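Local atomic coordinates of pesticidal crystal protein Cry4Aa (PDB entry 2C9K), a protein that kills mosquito larvae as a pore-forming toxin, binding midgut epithelial cells and promoting their colloid-osmotic lysis. Residues V153-Q156 with A157-E161; N245-V248 with G249-P252; R76-N79 with V80-Y84. All coordinates share one frame; numbering follows the deposited sequence.

Interaction 1 (V153-Q156 with A157-E161)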
loop_
_atom_site.group_PDB
_atom_site.type_symbol
_atom_site.label_atom_id
_atom_site.label_comp_id
_atom_site.label_asym_id
_atom_site.label_seq_id
_atom_site.Cartn_x
_atom_site.Cartn_y
_atom_site.Cartn_z
ATOM N N VAL A 153 20.496 -1.628 -7.482
ATOM C CA VAL A 153 21.779 -1.630 -8.168
ATOM C C VAL A 153 21.711 -2.543 -9.383
ATOM O O VAL A 153 22.309 -2.251 -10.411
ATOM C CB VAL A 153 22.929 -2.081 -7.248
ATOM C CG1 VAL A 153 24.197 -2.270 -8.061
ATOM C CG2 VAL A 153 23.165 -1.034 -6.167
ATOM N N LEU A 154 20.983 -3.645 -9.274
ATOM C CA LEU A 154 20.851 -4.549 -10.406
ATOM C C LEU A 154 20.064 -3.862 -11.529
ATOM O O LEU A 154 20.451 -3.921 -12.695
ATOM C CB LEU A 154 20.154 -5.834 -9.973
ATOM C CG LEU A 154 21.003 -6.717 -9.063
ATOM C CD1 LEU A 154 20.171 -7.868 -8.513
ATOM C CD2 LEU A 154 22.189 -7.243 -9.857
ATOM N N ASN A 155 18.963 -3.209 -11.172
ATOM C CA ASN A 155 18.145 -2.506 -12.156
ATOM C C ASN A 155 19.033 -1.472 -12.816
ATOM O O ASN A 155 18.951 -1.246 -14.020
ATOM C CB ASN A 155 16.944 -1.820 -11.471
ATOM C CG ASN A 155 16.167 -0.899 -12.414
ATOM O OD1 ASN A 155 16.516 0.266 -12.595
ATOM N ND2 ASN A 155 15.112 -1.426 -13.020
ATOM N N GLN A 156 19.895 -0.861 -12.013
ATOM C CA GLN A 156 20.809 0.163 -12.503
ATOM C C GLN A 156 21.862 -0.459 -13.428
ATOM O O GLN A 156 22.133 0.056 -14.514
ATOM C CB GLN A 156 21.479 0.870 -11.319
ATOM C CG GLN A 156 22.227 2.134 -11.693
ATOM C CD GLN A 156 23.417 1.869 -12.613
ATOM O OE1 GLN A 156 24.454 1.351 -12.181
ATOM N NE2 GLN A 156 23.264 2.212 -13.890
ATOM N N ALA A 157 22.438 -1.574 -12.985
ATOM C CA ALA A 157 23.452 -2.292 -13.745
ATOM C C ALA A 157 22.923 -2.630 -15.124
ATOM O O ALA A 157 23.604 -2.422 -16.124
ATOM C CB ALA A 157 23.847 -3.571 -13.016
ATOM N N VAL A 158 21.710 -3.164 -15.177
ATOM C CA VAL A 158 21.106 -3.512 -16.451
ATOM C C VAL A 158 21.022 -2.281 -17.342
ATOM O O VAL A 158 21.400 -2.323 -18.506
ATOM C CB VAL A 158 19.702 -4.092 -16.257
ATOM C CG1 VAL A 158 18.995 -4.199 -17.589
ATOM C CG2 VAL A 158 19.802 -5.463 -15.618
ATOM N N LYS A 159 20.526 -1.182 -16.787
ATOM C CA LYS A 159 20.399 0.061 -17.543
ATOM C C LYS A 159 21.766 0.560 -17.983
ATOM O O LYS A 159 21.960 0.921 -19.142
ATOM C CB LYS A 159 19.726 1.145 -16.695
ATOM C CG LYS A 159 18.266 0.885 -16.368
ATOM C CD LYS A 159 17.711 2.043 -15.550
ATOM C CE LYS A 159 16.272 1.818 -15.123
ATOM N NZ LYS A 159 15.827 2.923 -14.229
ATOM N N PHE A 160 22.700 0.580 -17.037
ATOM C CA PHE A 160 24.061 1.036 -17.279
ATOM C C PHE A 160 24.700 0.340 -18.483
ATOM O O PHE A 160 25.322 0.981 -19.335
ATOM C CB PHE A 160 24.915 0.784 -16.034
ATOM C CG PHE A 160 26.317 1.293 -16.154
ATOM C CD1 PHE A 160 26.573 2.659 -16.173
ATOM C CD2 PHE A 160 27.383 0.407 -16.286
ATOM C CE1 PHE A 160 27.867 3.138 -16.325
ATOM C CE2 PHE A 160 28.683 0.875 -16.440
ATOM C CZ PHE A 160 28.926 2.245 -16.461
ATOM N N GLU A 161 24.538 -0.974 -18.549
ATOM C CA GLU A 161 25.108 -1.759 -19.628
ATOM C C GLU A 161 24.414 -1.550 -20.974
ATOM O O GLU A 161 25.079 -1.384 -21.994
ATOM C CB GLU A 161 25.097 -3.240 -19.239
ATOM C CG GLU A 161 26.472 -3.909 -19.316
ATOM C CD GLU A 161 27.526 -3.226 -18.446
ATOM O OE1 GLU A 161 27.907 -3.796 -17.395
ATOM O OE2 GLU A 161 27.972 -2.115 -18.817
#
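K159 reaches back across N155, one turn earlier on helix 140-164, part of the N-terminal helical bundle that is the pore-forming domain of three-domain Cry toxins. With chi1 at -68° its CG sits beside the backbone N, and the chain then runs extended toward the preceding turn. CB starts near Q156 O, and CG follows at 3.2 Å from N155 O. Next, CD passes N155 OD1 at 3.6 Å and CE touches that same oxygen, so the aliphatic chain lies across the amide of N155. At the tip, NZ is 3.2 Å from N155 OD1. The other end of this amide is committed elsewhere: ND2 donates to Y246 O, in the loop after the last helix of the bundle.

Beneath these side chains runs regular i to i+4 bonding, exemplified by V158 N to L154 O at 2.9 Å. A157 sets its methyl against the carbonyl oxygens of V153 and L154, and packs on I107 of helix 103-123. On another side of the helix, Q156 and F160 lie alongside each other and point the same way. The Q156 chain bends at chi2 (-64°), OE1 accepts from Y84 OH, and NE2 comes to rest 3.1 Å from F160 CB, its amide plane turned 76° from the phenyl ring.

Interaction 2 (N245-V248 with G249-P252)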
loop_
_atom_site.group_PDB
_atom_site.type_symbol
_atom_site.label_atom_id
_atom_site.label_comp_id
_atom_site.label_asym_id
_atom_site.label_seq_id
_atom_site.Cartn_x
_atom_site.Cartn_y
_atom_site.Cartn_z
ATOM N N ASN A 245 8.560 -2.956 -11.006
ATOM C CA ASN A 245 8.966 -1.801 -11.798
ATOM C C ASN A 245 10.461 -1.873 -12.079
ATOM O O ASN A 245 10.956 -1.240 -13.010
ATOM C CB ASN A 245 8.647 -0.504 -11.051
ATOM C CG ASN A 245 7.162 -0.342 -10.756
ATOM O OD1 ASN A 245 6.752 0.637 -10.129
ATOM N ND2 ASN A 245 6.350 -1.297 -11.207
ATOM N N TYR A 246 11.182 -2.646 -11.270
ATOM C CA TYR A 246 12.616 -2.788 -11.455
ATOM C C TYR A 246 12.925 -3.670 -12.658
ATOM O O TYR A 246 14.080 -3.765 -13.067
ATOM C CB TYR A 246 13.274 -3.384 -10.208
ATOM C CG TYR A 246 13.388 -2.430 -9.030
ATOM C CD1 TYR A 246 14.080 -1.219 -9.144
ATOM C CD2 TYR A 246 12.813 -2.738 -7.798
ATOM C CE1 TYR A 246 14.190 -0.338 -8.060
ATOM C CE2 TYR A 246 12.921 -1.863 -6.713
ATOM C CZ TYR A 246 13.606 -0.666 -6.853
ATOM O OH TYR A 246 13.676 0.209 -5.791
ATOM N N ASP A 247 11.902 -4.315 -13.221
ATOM C CA ASP A 247 12.094 -5.189 -14.379
ATOM C C ASP A 247 12.309 -4.354 -15.628
ATOM O O ASP A 247 11.370 -4.066 -16.369
ATOM C CB ASP A 247 10.882 -6.110 -14.571
ATOM C CG ASP A 247 11.051 -7.086 -15.745
ATOM O OD1 ASP A 247 10.505 -8.210 -15.669
ATOM O OD2 ASP A 247 11.709 -6.737 -16.748
ATOM N N VAL A 248 13.556 -3.966 -15.850
ATOM C CA VAL A 248 13.925 -3.160 -16.998
ATOM C C VAL A 248 13.336 -3.698 -18.293
ATOM O O VAL A 248 13.130 -2.956 -19.251
ATOM C CB VAL A 248 15.444 -3.100 -17.138
ATOM C CG1 VAL A 248 15.816 -2.353 -18.403
ATOM C CG2 VAL A 248 16.037 -2.448 -15.908
ATOM N N GLY A 249 13.078 -4.996 -18.336
ATOM C CA GLY A 249 12.506 -5.569 -19.537
ATOM C C GLY A 249 11.093 -5.063 -19.731
ATOM O O GLY A 249 10.767 -4.518 -20.782
ATOM N N LYS A 250 10.267 -5.235 -18.701
ATOM C CA LYS A 250 8.870 -4.819 -18.714
ATOM C C LYS A 250 8.651 -3.310 -18.765
ATOM O O LYS A 250 7.781 -2.836 -19.490
ATOM C CB LYS A 250 8.167 -5.373 -17.482
ATOM C CG LYS A 250 8.113 -6.891 -17.402
ATOM C CD LYS A 250 6.796 -7.428 -17.936
ATOM C CE LYS A 250 6.762 -7.506 -19.454
ATOM N NZ LYS A 250 7.443 -8.736 -19.967
ATOM N N TYR A 251 9.427 -2.559 -17.988
ATOM C CA TYR A 251 9.293 -1.098 -17.949
ATOM C C TYR A 251 10.581 -0.363 -18.350
ATOM O O TYR A 251 11.314 0.153 -17.503
ATOM C CB TYR A 251 8.842 -0.657 -16.551
ATOM C CG TYR A 251 7.604 -1.390 -16.058
ATOM C CD1 TYR A 251 7.701 -2.646 -15.469
ATOM C CD2 TYR A 251 6.331 -0.844 -16.230
ATOM C CE1 TYR A 251 6.565 -3.338 -15.065
ATOM C CE2 TYR A 251 5.184 -1.533 -15.827
ATOM C CZ TYR A 251 5.310 -2.777 -15.248
ATOM O OH TYR A 251 4.184 -3.464 -14.849
ATOM N N PRO A 252 10.847 -0.282 -19.667
ATOM C CA PRO A 252 11.998 0.348 -20.315
ATOM C C PRO A 252 12.213 1.831 -20.051
ATOM O O PRO A 252 13.327 2.272 -19.755
ATOM C CB PRO A 252 11.727 0.114 -21.793
ATOM C CG PRO A 252 10.862 -1.072 -21.807
ATOM C CD PRO A 252 9.930 -0.801 -20.689
#
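The ring of Y251 receives N245 over one face, where ND2 stands 4.4 Å from CE1, and has D247 O at its edge, close to the ring plane and 4.0 Å from CD1. The second flat group is the carboxylate of D247. K250 N approaches its OD2 from above the carboxylate plane, 64° out of it, in a 2.9 Å bond; G249 N makes a weaker and less certain approach to the same oxygen. OD2 also accepts from Y183 OH, so the carboxylate ties the turn to the helical bundle. On its other oxygen, OD1, the contact is with the aliphatic part of K250, whose CG lies 3.2 Å away.

The main chain closes the loop: Y251 N donates to D247 O over 2.9 Å, almost straight at 173°. The phenol OH of Y251 reaches E606 and Y570, and its ring makes a cation-pi contact with R522. The stretch therefore leads from the helical bundle toward the beta domains. With D247 at the centre of an inverse gamma turn, its carboxylate bonded to N of K250 and its carbonyl to N of Y251, the loop has the bonding pattern of an Asx motif.

Interaction 3 (R76-N79 with V80-Y84)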
loop_
_atom_site.group_PDB
_atom_site.type_symbol
_atom_site.label_atom_id
_atom_site.label_comp_id
_atom_site.label_asym_id
_atom_site.label_seq_id
_atom_site.Cartn_x
_atom_site.Cartn_y
_atom_site.Cartn_z
ATOM N N ARG A 76 26.439 -2.882 7.139
ATOM C CA ARG A 76 27.631 -3.001 6.316
ATOM C C ARG A 76 27.309 -2.420 4.955
ATOM O O ARG A 76 28.183 -1.892 4.270
ATOM C CB ARG A 76 28.027 -4.461 6.133
ATOM C CG ARG A 76 28.512 -5.156 7.384
ATOM C CD ARG A 76 28.680 -6.627 7.093
ATOM N NE ARG A 76 29.054 -7.398 8.269
ATOM C CZ ARG A 76 28.945 -8.718 8.342
ATOM N NH1 ARG A 76 28.469 -9.397 7.302
ATOM N NH2 ARG A 76 29.312 -9.361 9.444
ATOM N N SER A 77 26.045 -2.532 4.562
ATOM C CA SER A 77 25.606 -2.023 3.275
ATOM C C SER A 77 25.943 -0.545 3.143
ATOM O O SER A 77 26.101 -0.038 2.036
ATOM C CB SER A 77 24.094 -2.222 3.107
ATOM O OG SER A 77 23.744 -3.596 3.043
ATOM N N PHE A 78 26.066 0.150 4.267
ATOM C CA PHE A 78 26.372 1.572 4.203
ATOM C C PHE A 78 27.630 1.858 3.393
ATOM O O PHE A 78 27.602 2.626 2.432
ATOM C CB PHE A 78 26.534 2.172 5.597
ATOM C CG PHE A 78 26.933 3.617 5.574
ATOM C CD1 PHE A 78 26.090 4.574 5.011
ATOM C CD2 PHE A 78 28.174 4.021 6.058
ATOM C CE1 PHE A 78 26.478 5.914 4.926
ATOM C CE2 PHE A 78 28.572 5.361 5.978
ATOM C CZ PHE A 78 27.724 6.305 5.410
ATOM N N ASN A 79 28.738 1.245 3.786
ATOM C CA ASN A 79 29.994 1.453 3.084
ATOM C C ASN A 79 29.960 0.894 1.666
ATOM O O ASN A 79 30.479 1.518 0.739
ATOM C CB ASN A 79 31.149 0.833 3.877
ATOM C CG ASN A 79 31.683 1.767 4.952
ATOM O OD1 ASN A 79 32.387 1.340 5.866
ATOM N ND2 ASN A 79 31.361 3.052 4.838
ATOM N N VAL A 80 29.342 -0.268 1.490
ATOM C CA VAL A 80 29.269 -0.875 0.169
ATOM C C VAL A 80 28.372 -0.066 -0.765
ATOM O O VAL A 80 28.554 -0.082 -1.982
ATOM C CB VAL A 80 28.760 -2.336 0.241
ATOM C CG1 VAL A 80 28.617 -2.913 -1.164
ATOM C CG2 VAL A 80 29.728 -3.180 1.061
ATOM N N ILE A 81 27.405 0.647 -0.199
ATOM C CA ILE A 81 26.508 1.468 -1.010
ATOM C C ILE A 81 27.117 2.856 -1.230
ATOM O O ILE A 81 26.984 3.434 -2.309
ATOM C CB ILE A 81 25.089 1.587 -0.348
ATOM C CG1 ILE A 81 24.191 0.445 -0.825
ATOM C CG2 ILE A 81 24.424 2.904 -0.716
ATOM C CD1 ILE A 81 24.700 -0.928 -0.489
ATOM N N SER A 82 27.794 3.379 -0.212
ATOM C CA SER A 82 28.420 4.693 -0.303
ATOM C C SER A 82 29.488 4.758 -1.392
ATOM O O SER A 82 29.512 5.691 -2.193
ATOM C CB SER A 82 29.039 5.069 1.041
ATOM O OG SER A 82 28.045 5.173 2.045
ATOM N N THR A 83 30.374 3.764 -1.416
ATOM C CA THR A 83 31.439 3.710 -2.412
ATOM C C THR A 83 30.837 3.592 -3.810
ATOM O O THR A 83 31.238 4.299 -4.734
ATOM C CB THR A 83 32.373 2.507 -2.165
ATOM O OG1 THR A 83 32.944 2.602 -0.854
ATOM C CG2 THR A 83 33.488 2.480 -3.197
ATOM N N TYR A 84 29.877 2.687 -3.955
ATOM C CA TYR A 84 29.202 2.484 -5.228
ATOM C C TYR A 84 28.559 3.790 -5.675
ATOM O O TYR A 84 28.675 4.196 -6.834
ATOM C CB TYR A 84 28.110 1.426 -5.082
ATOM C CG TYR A 84 27.114 1.426 -6.221
ATOM C CD1 TYR A 84 27.396 0.775 -7.415
ATOM C CD2 TYR A 84 25.901 2.110 -6.113
ATOM C CE1 TYR A 84 26.503 0.801 -8.471
ATOM C CE2 TYR A 84 25.003 2.144 -7.166
ATOM C CZ TYR A 84 25.311 1.486 -8.341
ATOM O OH TYR A 84 24.432 1.508 -9.393
#
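S77 O and F78 O accept from I81 N at 2.7 Å and from S82 N at 2.8 Å, the i to i+4 bonds of an alpha helix, 77-89, in the N-terminal helical bundle; the preceding bond, from V80 N to R76 O, is weak.

Two hydroxyls add to this ladder, in the manner common for serine and threonine in helices. S82 holds OG beside its own backbone N (chi1 -63°), which turns it back to the previous turn, where it donates to F78 O over 2.6 Å. It arrives above the carbonyl plane, 44° out of it, while S82 N comes in closer to that plane, so two bonds from a single residue grip one oxygen. The same OG lies over a face of the F78 ring, 3.4 Å from CE1 and displaced toward the rim. F78 keeps CG anti to its backbone N (chi1 176°), which carries the ring alongside the following turn; the ring also meets F38.

T83 repeats the double bonding one residue on. Its OG1 and its backbone N each donate to N79 O, both over 3.1 Å, but they reach the oxygen from opposite faces of the carbonyl plane.

Two polar side chains here are taken up by helix 103-123: R76 forms a salt bridge with E120, and S77 OG is bonded to H113. S77 and I81 are both buried, and both pack on F114 of helix 103-123; I81 also reaches F30 and I34 of helix 29-37. Between the two, the terminal methyl CD1 of I81 rests 3.9 Å from S77 CB.

Interactions 1 and 3 are successive turns within single helices of the N-terminal bundle, whereas interaction 2 lies in the loop that leaves it for the beta domains. Interaction 1 is mostly buried and forms the hub: the amide ends of 153-156 reach both other contacts. V153 CG2 also packs on the Y84 ring, 3.8 Å from Y84 CE2, and V158 and K159 pack on V248. Interactions 2 and 3 do not touch; their nearest atoms are about 10 Å apart. Both are only partly buried, and their chemistry differs: hydroxyls reinforce helical carbonyls in 76-84, while a carboxylate and a carbonyl of one aspartate hold loop amides in 245-252.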